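Local coordinates for ABC transporter sugar binding protein (Xanthomonas axonopodis pv. citri, PDB 3UOR), which probably binds maltose or related sugars in the periplasm and delivers them to an ABC transporter for uptake, at residues A[146-151]-A[267-272]; A[161-164]-A[168-171]; A[198-203]-A[227-232]. All blocks are in the same frame, centred on the assembly; numbering follows the deposited sequence.

Interaction 1. Residues A[146-151]-A[267-272]; sequences LLFYRK and WNVREF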
loop_
_atom_site.group_PDB
_atom_site.type_symbol
_atom_site.label_atom_id
_atom_site.label_comp_id
_atom_site.label_asym_id
_atom_site.label_seq_id
_atom_site.Cartn_x
_atom_site.Cartn_y
_atom_site.Cartn_z
ATOM N N LEU A 146 -2.999 -4.763 -7.137
ATOM C CA LEU A 146 -2.748 -5.321 -8.462
ATOM C C LEU A 146 -4.036 -6.004 -8.921
ATOM O O LEU A 146 -5.070 -5.872 -8.257
ATOM C CB LEU A 146 -1.531 -6.279 -8.425
ATOM C CG LEU A 146 -1.479 -7.389 -7.371
ATOM C CD1 LEU A 146 -2.725 -8.263 -7.440
ATOM C CD2 LEU A 146 -0.186 -8.264 -7.470
ATOM N N LEU A 147 -4.003 -6.736 -10.032
ATOM C CA LEU A 147 -5.243 -7.284 -10.596
ATOM C C LEU A 147 -5.598 -8.689 -10.141
ATOM O O LEU A 147 -4.854 -9.618 -10.386
ATOM C CB LEU A 147 -5.183 -7.287 -12.130
ATOM C CG LEU A 147 -4.842 -5.957 -12.801
ATOM C CD1 LEU A 147 -4.539 -6.198 -14.269
ATOM C CD2 LEU A 147 -5.983 -4.952 -12.648
ATOM N N PHE A 148 -6.745 -8.840 -9.495
ATOM C CA PHE A 148 -7.380 -10.142 -9.342
ATOM C C PHE A 148 -8.176 -10.337 -10.614
ATOM O O PHE A 148 -8.804 -9.396 -11.082
ATOM C CB PHE A 148 -8.332 -10.139 -8.132
ATOM C CG PHE A 148 -7.625 -10.133 -6.816
ATOM C CD1 PHE A 148 -7.549 -11.289 -6.046
ATOM C CD2 PHE A 148 -7.004 -8.994 -6.360
ATOM C CE1 PHE A 148 -6.877 -11.293 -4.830
ATOM C CE2 PHE A 148 -6.317 -9.000 -5.143
ATOM C CZ PHE A 148 -6.262 -10.147 -4.380
ATOM N N TYR A 149 -8.161 -11.544 -11.178
ATOM C CA TYR A 149 -8.824 -11.773 -12.454
ATOM C C TYR A 149 -9.479 -13.133 -12.571
ATOM O O TYR A 149 -9.020 -14.103 -11.966
ATOM C CB TYR A 149 -7.863 -11.576 -13.628
ATOM C CG TYR A 149 -6.782 -12.620 -13.748
ATOM C CD1 TYR A 149 -5.656 -12.594 -12.916
ATOM C CD2 TYR A 149 -6.877 -13.632 -14.697
ATOM C CE1 TYR A 149 -4.647 -13.558 -13.030
ATOM C CE2 TYR A 149 -5.879 -14.597 -14.825
ATOM C CZ TYR A 149 -4.767 -14.556 -13.992
ATOM O OH TYR A 149 -3.787 -15.500 -14.140
ATOM N N ARG A 150 -10.561 -13.180 -13.352
ATOM C CA ARG A 150 -11.224 -14.427 -13.713
ATOM C C ARG A 150 -10.537 -15.034 -14.932
ATOM O O ARG A 150 -10.620 -14.487 -16.038
ATOM C CB ARG A 150 -12.701 -14.179 -14.015
ATOM C CG ARG A 150 -13.529 -13.757 -12.790
ATOM C CD ARG A 150 -14.119 -14.971 -12.087
ATOM N NE ARG A 150 -14.845 -15.850 -13.021
ATOM C CZ ARG A 150 -16.143 -15.735 -13.303
ATOM N NH1 ARG A 150 -16.871 -14.788 -12.726
ATOM N NH2 ARG A 150 -16.722 -16.573 -14.155
ATOM N N LYS A 151 -9.843 -16.154 -14.720
ATOM C CA LYS A 151 -9.114 -16.837 -15.785
ATOM C C LYS A 151 -10.034 -17.289 -16.911
ATOM O O LYS A 151 -9.733 -17.102 -18.092
ATOM C CB LYS A 151 -8.361 -18.049 -15.236
ATOM C CG LYS A 151 -7.248 -17.701 -14.274
ATOM C CD LYS A 151 -6.509 -18.952 -13.797
ATOM C CE LYS A 151 -5.415 -18.588 -12.787
ATOM N NZ LYS A 151 -4.757 -19.777 -12.176
ATOM N N TRP A 267 -5.195 -8.660 1.160
ATOM C CA TRP A 267 -6.235 -9.185 2.049
ATOM C C TRP A 267 -7.351 -9.867 1.255
ATOM O O TRP A 267 -8.092 -10.677 1.800
ATOM C CB TRP A 267 -6.834 -8.074 2.922
ATOM C CG TRP A 267 -7.608 -7.085 2.093
ATOM C CD1 TRP A 267 -8.934 -7.146 1.764
ATOM C CD2 TRP A 267 -7.086 -5.914 1.448
ATOM N NE1 TRP A 267 -9.277 -6.076 0.966
ATOM C CE2 TRP A 267 -8.162 -5.305 0.755
ATOM C CE3 TRP A 267 -5.819 -5.312 1.400
ATOM C CZ2 TRP A 267 -8.010 -4.123 0.019
ATOM C CZ3 TRP A 267 -5.666 -4.136 0.668
ATOM C CH2 TRP A 267 -6.763 -3.553 -0.014
ATOM N N ASN A 268 -7.473 -9.555 -0.032
ATOM C CA ASN A 268 -8.526 -10.188 -0.828
ATOM C C ASN A 268 -8.257 -11.650 -1.150
ATOM O O ASN A 268 -9.189 -12.407 -1.430
ATOM C CB ASN A 268 -8.782 -9.426 -2.136
ATOM C CG ASN A 268 -9.504 -8.116 -1.913
ATOM O OD1 ASN A 268 -8.952 -7.041 -2.154
ATOM N ND2 ASN A 268 -10.740 -8.195 -1.446
ATOM N N VAL A 269 -6.992 -12.050 -1.147
ATOM C CA VAL A 269 -6.679 -13.406 -1.585
ATOM C C VAL A 269 -7.495 -14.382 -0.741
ATOM O O VAL A 269 -8.219 -15.223 -1.278
ATOM C CB VAL A 269 -5.173 -13.717 -1.530
ATOM C CG1 VAL A 269 -4.908 -15.221 -1.781
ATOM C CG2 VAL A 269 -4.434 -12.883 -2.558
ATOM N N ARG A 270 -7.417 -14.230 0.580
ATOM C CA ARG A 270 -8.169 -15.098 1.484
ATOM C C ARG A 270 -9.670 -14.988 1.272
ATOM O O ARG A 270 -10.369 -16.001 1.199
ATOM C CB ARG A 270 -7.829 -14.810 2.948
ATOM C CG ARG A 270 -8.344 -15.893 3.897
ATOM C CD ARG A 270 -7.857 -15.694 5.338
ATOM N NE ARG A 270 -6.405 -15.498 5.467
ATOM C CZ ARG A 270 -5.468 -16.248 4.881
ATOM N NH1 ARG A 270 -5.803 -17.266 4.087
ATOM N NH2 ARG A 270 -4.185 -15.974 5.090
ATOM N N GLU A 271 -10.162 -13.758 1.164
ATOM C CA GLU A 271 -11.593 -13.525 1.002
ATOM C C GLU A 271 -12.160 -14.180 -0.238
ATOM O O GLU A 271 -13.258 -14.732 -0.192
ATOM C CB GLU A 271 -11.885 -12.033 1.008
ATOM C CG GLU A 271 -11.420 -11.372 2.289
ATOM C CD GLU A 271 -11.967 -12.077 3.512
ATOM O OE1 GLU A 271 -13.150 -12.474 3.495
ATOM O OE2 GLU A 271 -11.214 -12.248 4.492
ATOM N N PHE A 272 -11.426 -14.126 -1.347
ATOM C CA PHE A 272 -11.892 -14.778 -2.567
ATOM C C PHE A 272 -11.842 -16.294 -2.391
ATOM O O PHE A 272 -12.727 -17.010 -2.858
ATOM C CB PHE A 272 -11.036 -14.399 -3.781
ATOM C CG PHE A 272 -11.384 -13.069 -4.400
ATOM C CD1 PHE A 272 -12.573 -12.892 -5.081
ATOM C CD2 PHE A 272 -10.505 -12.014 -4.336
ATOM C CE1 PHE A 272 -12.877 -11.677 -5.672
ATOM C CE2 PHE A 272 -10.812 -10.794 -4.920
ATOM C CZ PHE A 272 -11.987 -10.629 -5.586
#
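Phe148 reaches from strand 134-150 to helix 267-275 and meets Asn268, Val269 and Phe272 on the helix side. Strand 146-150 and helix 267-272 run nearly parallel, their axes 17° apart and 10.6 Å at closest approach.

The aromatic component is Phe148 with Phe272. Their centroids lie 5.1 Å apart and the planes are inclined by 32°, so the rings meet obliquely, with Phe148 CD1 3.5 Å from Phe272 CE2. Trp251, Phe254 and Trp284 also meet Phe272, extending the pair into an aromatic cluster.

The aliphatic component lies at the far end of the Phe148 ring. CZ touches the CB of Asn268 at 3.5 Å, and CE1 meets Val269 CG2 at 3.7 Å. Val269 turns this methyl anti to its carbonyl carbon (chi1 171° for CG1).

Backbone hydrogen bonds to Tyr262 of strand 259-264 hold Phe148 in the sheet of this α/β periplasmic-binding fold, while Leu147 and Tyr149, alternating with it, touch Met162. With no hydrogen bond between the two segments, cohesion rests on dispersion and shape fit: between these segments a single buried phenyl ring makes all the contacts.

Interaction 2. Residues A[161-164]-A[168-171]; sequences QMPK and EMEQ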
loop_
_atom_site.group_PDB
_atom_site.type_symbol
_atom_site.label_atom_id
_atom_site.label_comp_id
_atom_site.label_asym_id
_atom_site.label_seq_id
_atom_site.Cartn_x
_atom_site.Cartn_y
_atom_site.Cartn_z
ATOM N N GLN A 161 -2.860 -15.091 -21.540
ATOM C CA GLN A 161 -1.914 -14.228 -20.828
ATOM C C GLN A 161 -2.622 -12.973 -20.326
ATOM O O GLN A 161 -3.450 -12.381 -21.032
ATOM C CB GLN A 161 -0.798 -13.769 -21.779
ATOM C CG GLN A 161 -0.069 -14.892 -22.508
ATOM C CD GLN A 161 0.468 -15.915 -21.557
ATOM O OE1 GLN A 161 1.417 -15.651 -20.809
ATOM N NE2 GLN A 161 -0.139 -17.100 -21.564
ATOM N N MET A 162 -2.304 -12.553 -19.110
ATOM C CA MET A 162 -2.751 -11.247 -18.657
ATOM C C MET A 162 -1.877 -10.216 -19.357
ATOM O O MET A 162 -0.740 -10.510 -19.711
ATOM C CB MET A 162 -2.667 -11.119 -17.131
ATOM C CG MET A 162 -3.818 -11.785 -16.397
ATOM S SD MET A 162 -5.372 -10.909 -16.641
ATOM C CE MET A 162 -5.196 -9.700 -15.313
ATOM N N PRO A 163 -2.429 -9.014 -19.595
ATOM C CA PRO A 163 -1.734 -7.875 -20.220
ATOM C C PRO A 163 -0.606 -7.368 -19.334
ATOM O O PRO A 163 -0.740 -7.471 -18.112
ATOM C CB PRO A 163 -2.822 -6.793 -20.292
ATOM C CG PRO A 163 -3.801 -7.172 -19.182
ATOM C CD PRO A 163 -3.813 -8.684 -19.209
ATOM N N LYS A 164 0.469 -6.838 -19.922
ATOM C CA LYS A 164 1.560 -6.285 -19.122
ATOM C C LYS A 164 1.795 -4.821 -19.420
ATOM O O LYS A 164 2.412 -4.117 -18.616
ATOM C CB LYS A 164 2.871 -7.053 -19.343
ATOM C CG LYS A 164 2.806 -8.524 -18.960
ATOM C CD LYS A 164 4.183 -9.183 -19.094
ATOM C CE LYS A 164 4.132 -10.625 -18.612
ATOM N NZ LYS A 164 5.494 -11.132 -18.274
ATOM N N GLU A 168 -1.873 -3.130 -24.110
ATOM C CA GLU A 168 -2.371 -4.505 -24.046
ATOM C C GLU A 168 -3.581 -4.582 -23.097
ATOM O O GLU A 168 -4.556 -5.281 -23.357
ATOM C CB GLU A 168 -1.268 -5.458 -23.564
ATOM C CG GLU A 168 -0.081 -5.568 -24.517
ATOM C CD GLU A 168 1.104 -6.317 -23.927
ATOM O OE1 GLU A 168 1.063 -6.683 -22.717
ATOM O OE2 GLU A 168 2.076 -6.544 -24.683
ATOM N N MET A 169 -3.507 -3.867 -21.984
ATOM C CA MET A 169 -4.598 -3.893 -21.027
ATOM C C MET A 169 -5.878 -3.339 -21.672
ATOM O O MET A 169 -6.976 -3.902 -21.506
ATOM C CB MET A 169 -4.242 -3.099 -19.767
ATOM C CG MET A 169 -5.197 -3.394 -18.614
ATOM S SD MET A 169 -4.875 -2.378 -17.178
ATOM C CE MET A 169 -6.277 -2.860 -16.179
ATOM N N GLU A 170 -5.733 -2.246 -22.420
ATOM C CA GLU A 170 -6.891 -1.647 -23.094
ATOM C C GLU A 170 -7.543 -2.619 -24.091
ATOM O O GLU A 170 -8.770 -2.781 -24.110
ATOM C CB GLU A 170 -6.496 -0.334 -23.782
ATOM C CG GLU A 170 -5.985 0.702 -22.791
ATOM C CD GLU A 170 -5.993 2.107 -23.375
ATOM O OE1 GLU A 170 -5.937 2.249 -24.611
ATOM O OE2 GLU A 170 -6.048 3.077 -22.596
ATOM N N GLN A 171 -6.723 -3.279 -24.904
ATOM C CA GLN A 171 -7.236 -4.258 -25.866
ATOM C C GLN A 171 -7.920 -5.437 -25.177
ATOM O O GLN A 171 -8.979 -5.863 -25.603
ATOM C CB GLN A 171 -6.125 -4.757 -26.776
ATOM C CG GLN A 171 -5.575 -3.672 -27.653
ATOM C CD GLN A 171 -6.622 -3.200 -28.629
ATOM O OE1 GLN A 171 -7.308 -4.013 -29.252
ATOM N NE2 GLN A 171 -6.771 -1.887 -28.754
#
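Loop 161-164 runs up to the start of helix 166-180 and folds back against its first turn, bringing the CA of Pro163 to 5.0 Å from that of Met169. The chain enters the helix through an N-cap, probably a capping box: Thr165, just before the helix, accepts the backbone N-H of Glu168 on its OG1, and the Glu168 carboxylate turns back toward the N-cap.

The Glu168 side chain rises with CG anti to its carbonyl carbon (chi1 -65°) and is extended beyond, which carries the carboxylate past Pro163 to the backbone of Lys164. The hydrogen bond from Lys164 N to Glu168 OE1 is 2.9 Å long and nearly straight, with an angle of 166° at the hydrogen, and meets OE1 almost along the C-O axis. The acidic group therefore lies near the start of the helix, where the helix dipole would probably help to stabilise its negative charge. The ammonium end of Lys164 extends in another direction, so its backbone, rather than its charge, is used here.

Pro163 supplies the apolar half, setting the CB-CG side of its ring against the backbone N and CA of Met169. Its CB approaches Met169 N to 3.4 Å and also packs 3.9 Å from Glu168 CB. Met169, CG anti to the backbone N, sends its extended chain onward to Leu147, Pro290 and Phe229. Of its side chain, CB lies 4.0 Å from Pro163 CB.

Interaction 3. Residues A[198-203]-A[227-232]; sequences LSFALQ and LGFYDN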
loop_
_atom_site.group_PDB
_atom_site.type_symbol
_atom_site.label_atom_id
_atom_site.label_comp_id
_atom_site.label_asym_id
_atom_site.label_seq_id
_atom_site.Cartn_x
_atom_site.Cartn_y
_atom_site.Cartn_z
ATOM N N LEU A 198 -3.640 6.474 -8.049
ATOM C CA LEU A 198 -2.303 6.667 -7.493
ATOM C C LEU A 198 -1.309 5.639 -8.074
ATOM O O LEU A 198 -0.194 6.002 -8.457
ATOM C CB LEU A 198 -2.331 6.611 -5.965
ATOM C CG LEU A 198 -0.957 6.668 -5.296
ATOM C CD1 LEU A 198 -0.264 7.969 -5.660
ATOM C CD2 LEU A 198 -1.105 6.569 -3.777
ATOM N N SER A 199 -1.717 4.372 -8.149
ATOM C CA SER A 199 -0.838 3.321 -8.693
ATOM C C SER A 199 -0.374 3.710 -10.088
ATOM O O SER A 199 0.816 3.692 -10.376
ATOM C CB SER A 199 -1.559 1.964 -8.760
ATOM O OG SER A 199 -1.919 1.541 -7.458
ATOM N N PHE A 200 -1.319 4.085 -10.952
ATOM C CA PHE A 200 -0.982 4.438 -12.332
ATOM C C PHE A 200 -0.127 5.697 -12.416
ATOM O O PHE A 200 0.672 5.837 -13.340
ATOM C CB PHE A 200 -2.253 4.564 -13.201
ATOM C CG PHE A 200 -2.983 3.272 -13.360
ATOM C CD1 PHE A 200 -2.306 2.133 -13.811
ATOM C CD2 PHE A 200 -4.321 3.162 -13.020
ATOM C CE1 PHE A 200 -2.957 0.921 -13.952
ATOM C CE2 PHE A 200 -4.987 1.933 -13.160
ATOM C CZ PHE A 200 -4.296 0.814 -13.630
ATOM N N ALA A 201 -0.302 6.616 -11.466
ATOM C CA ALA A 201 0.497 7.848 -11.443
ATOM C C ALA A 201 1.922 7.567 -10.981
ATOM O O ALA A 201 2.886 8.176 -11.477
ATOM C CB ALA A 201 -0.162 8.897 -10.542
ATOM N N LEU A 202 2.060 6.636 -10.035
ATOM C CA LEU A 202 3.387 6.192 -9.603
ATOM C C LEU A 202 4.182 5.493 -10.710
ATOM O O LEU A 202 5.385 5.369 -10.593
ATOM C CB LEU A 202 3.298 5.273 -8.387
ATOM C CG LEU A 202 2.842 5.968 -7.123
ATOM C CD1 LEU A 202 2.613 4.936 -6.015
ATOM C CD2 LEU A 202 3.891 6.951 -6.746
ATOM N N GLN A 203 3.519 5.026 -11.773
ATOM C CA GLN A 203 4.247 4.382 -12.880
ATOM C C GLN A 203 4.919 5.373 -13.839
ATOM O O GLN A 203 5.479 4.959 -14.843
ATOM C CB GLN A 203 3.334 3.436 -13.674
ATOM C CG GLN A 203 2.728 2.325 -12.827
ATOM C CD GLN A 203 1.766 1.500 -13.611
ATOM O OE1 GLN A 203 1.209 1.961 -14.616
ATOM N NE2 GLN A 203 1.557 0.266 -13.175
ATOM N N LEU A 227 -4.118 10.228 -15.260
ATOM C CA LEU A 227 -5.519 10.667 -15.316
ATOM C C LEU A 227 -6.185 10.235 -16.622
ATOM O O LEU A 227 -7.304 9.716 -16.627
ATOM C CB LEU A 227 -5.648 12.199 -15.159
ATOM C CG LEU A 227 -7.096 12.722 -15.139
ATOM C CD1 LEU A 227 -7.862 12.030 -13.979
ATOM C CD2 LEU A 227 -7.109 14.247 -14.965
ATOM N N GLY A 228 -5.494 10.436 -17.732
ATOM C CA GLY A 228 -6.051 10.046 -19.019
ATOM C C GLY A 228 -6.391 8.562 -19.107
ATOM O O GLY A 228 -7.509 8.178 -19.501
ATOM N N PHE A 229 -5.417 7.724 -18.743
ATOM C CA PHE A 229 -5.561 6.259 -18.792
ATOM C C PHE A 229 -6.695 5.794 -17.860
ATOM O O PHE A 229 -7.554 5.003 -18.243
ATOM C CB PHE A 229 -4.226 5.604 -18.387
ATOM C CG PHE A 229 -4.231 4.100 -18.435
ATOM C CD1 PHE A 229 -4.427 3.428 -19.636
ATOM C CD2 PHE A 229 -3.983 3.359 -17.282
ATOM C CE1 PHE A 229 -4.411 2.037 -19.684
ATOM C CE2 PHE A 229 -3.961 1.980 -17.313
ATOM C CZ PHE A 229 -4.171 1.304 -18.520
ATOM N N TYR A 230 -6.699 6.312 -16.634
ATOM C CA TYR A 230 -7.717 5.977 -15.643
ATOM C C TYR A 230 -9.140 6.436 -16.066
ATOM O O TYR A 230 -10.091 5.654 -16.051
ATOM C CB TYR A 230 -7.309 6.614 -14.306
ATOM C CG TYR A 230 -8.295 6.486 -13.172
ATOM C CD1 TYR A 230 -8.319 5.341 -12.368
ATOM C CD2 TYR A 230 -9.166 7.531 -12.851
ATOM C CE1 TYR A 230 -9.198 5.240 -11.291
ATOM C CE2 TYR A 230 -10.056 7.431 -11.779
ATOM C CZ TYR A 230 -10.055 6.286 -10.998
ATOM O OH TYR A 230 -10.910 6.159 -9.929
ATOM N N ASP A 231 -9.288 7.694 -16.454
ATOM C CA ASP A 231 -10.607 8.201 -16.880
ATOM C C ASP A 231 -11.126 7.417 -18.090
ATOM O O ASP A 231 -12.306 7.051 -18.161
ATOM C CB ASP A 231 -10.501 9.683 -17.218
ATOM C CG ASP A 231 -11.844 10.306 -17.568
ATOM O OD1 ASP A 231 -12.879 9.888 -17.000
ATOM O OD2 ASP A 231 -11.846 11.239 -18.395
ATOM N N ASN A 232 -10.238 7.136 -19.038
ATOM C CA ASN A 232 -10.641 6.435 -20.258
ATOM C C ASN A 232 -11.384 5.123 -19.986
ATOM O O ASN A 232 -12.296 4.774 -20.719
ATOM C CB ASN A 232 -9.434 6.173 -21.162
ATOM C CG ASN A 232 -9.834 5.583 -22.496
ATOM O OD1 ASN A 232 -10.538 6.215 -23.282
ATOM N ND2 ASN A 232 -9.376 4.370 -22.767
#
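Gln203 NE2, at the end of the segment that carries Phe200 toward Phe229, is gripped by two backbone carbonyl oxygens, those of Pro290 and Ala297. The other end of the amide, OE1, accepts a hydrogen bond from Trp166 NE1 and lies at the edge of the Phe200 ring, in its plane. Bonds at both ends of the amide would limit its rotation and tie the close of helix 195-202 to the start of helix 166-180 and to the loop holding Pro290 and Ala297.

Across the segments the contact is a single T-shaped pair of buried phenylalanines. Phe229 presents its edge to one face of Phe200, with planes 86° apart and centroids separated by 5.1 Å. The leading atom is Phe229 CE2, which stands 3.7 Å from Phe200 CE1, displaced toward the rim and not over the ring centre. With CG anti to the backbone N (chi1 -178°), Phe229 swings the CD2-CE2 edge of its ring against Phe200. Such a geometry sets the partly positive C-H edge of one ring against the π cloud of the other.

Trp166 stacks on Phe229, so one indole serves both the aromatic pair and the Gln203 amide. On helix 221-235, Phe200 also touches Met233, and Ala201 packs on Phe223 and Ala226; helix 166-180 adds Met169 and Glu170 against Phe229, and helix 377-394 packs against Leu198 and Leu227.

How the interactions relate
Interactions 2 and 3 follow one another along the chain, both nested within the loop that interaction 1 closes. Met162 and Met169 join interaction 2 to interaction 1: Met162 SD lies 3.6 Å from Tyr149 CG, and Met169 CE is 4.1 Å from Leu147 CD2. On its other flank Met169 SD comes to 4.0 Å from Phe229 CZ, so helix 166-180 bridges the sheet and the helix pair of interaction 3. Centres of interactions 1 and 2 are about 17 Å apart, those of 2 and 3 about 15 Å. Interactions 1 and 3 do not touch, their nearest atoms being about 6 Å apart. The sheet thus has helix 267-275 against Phe148 and helix 166-180 against Leu147.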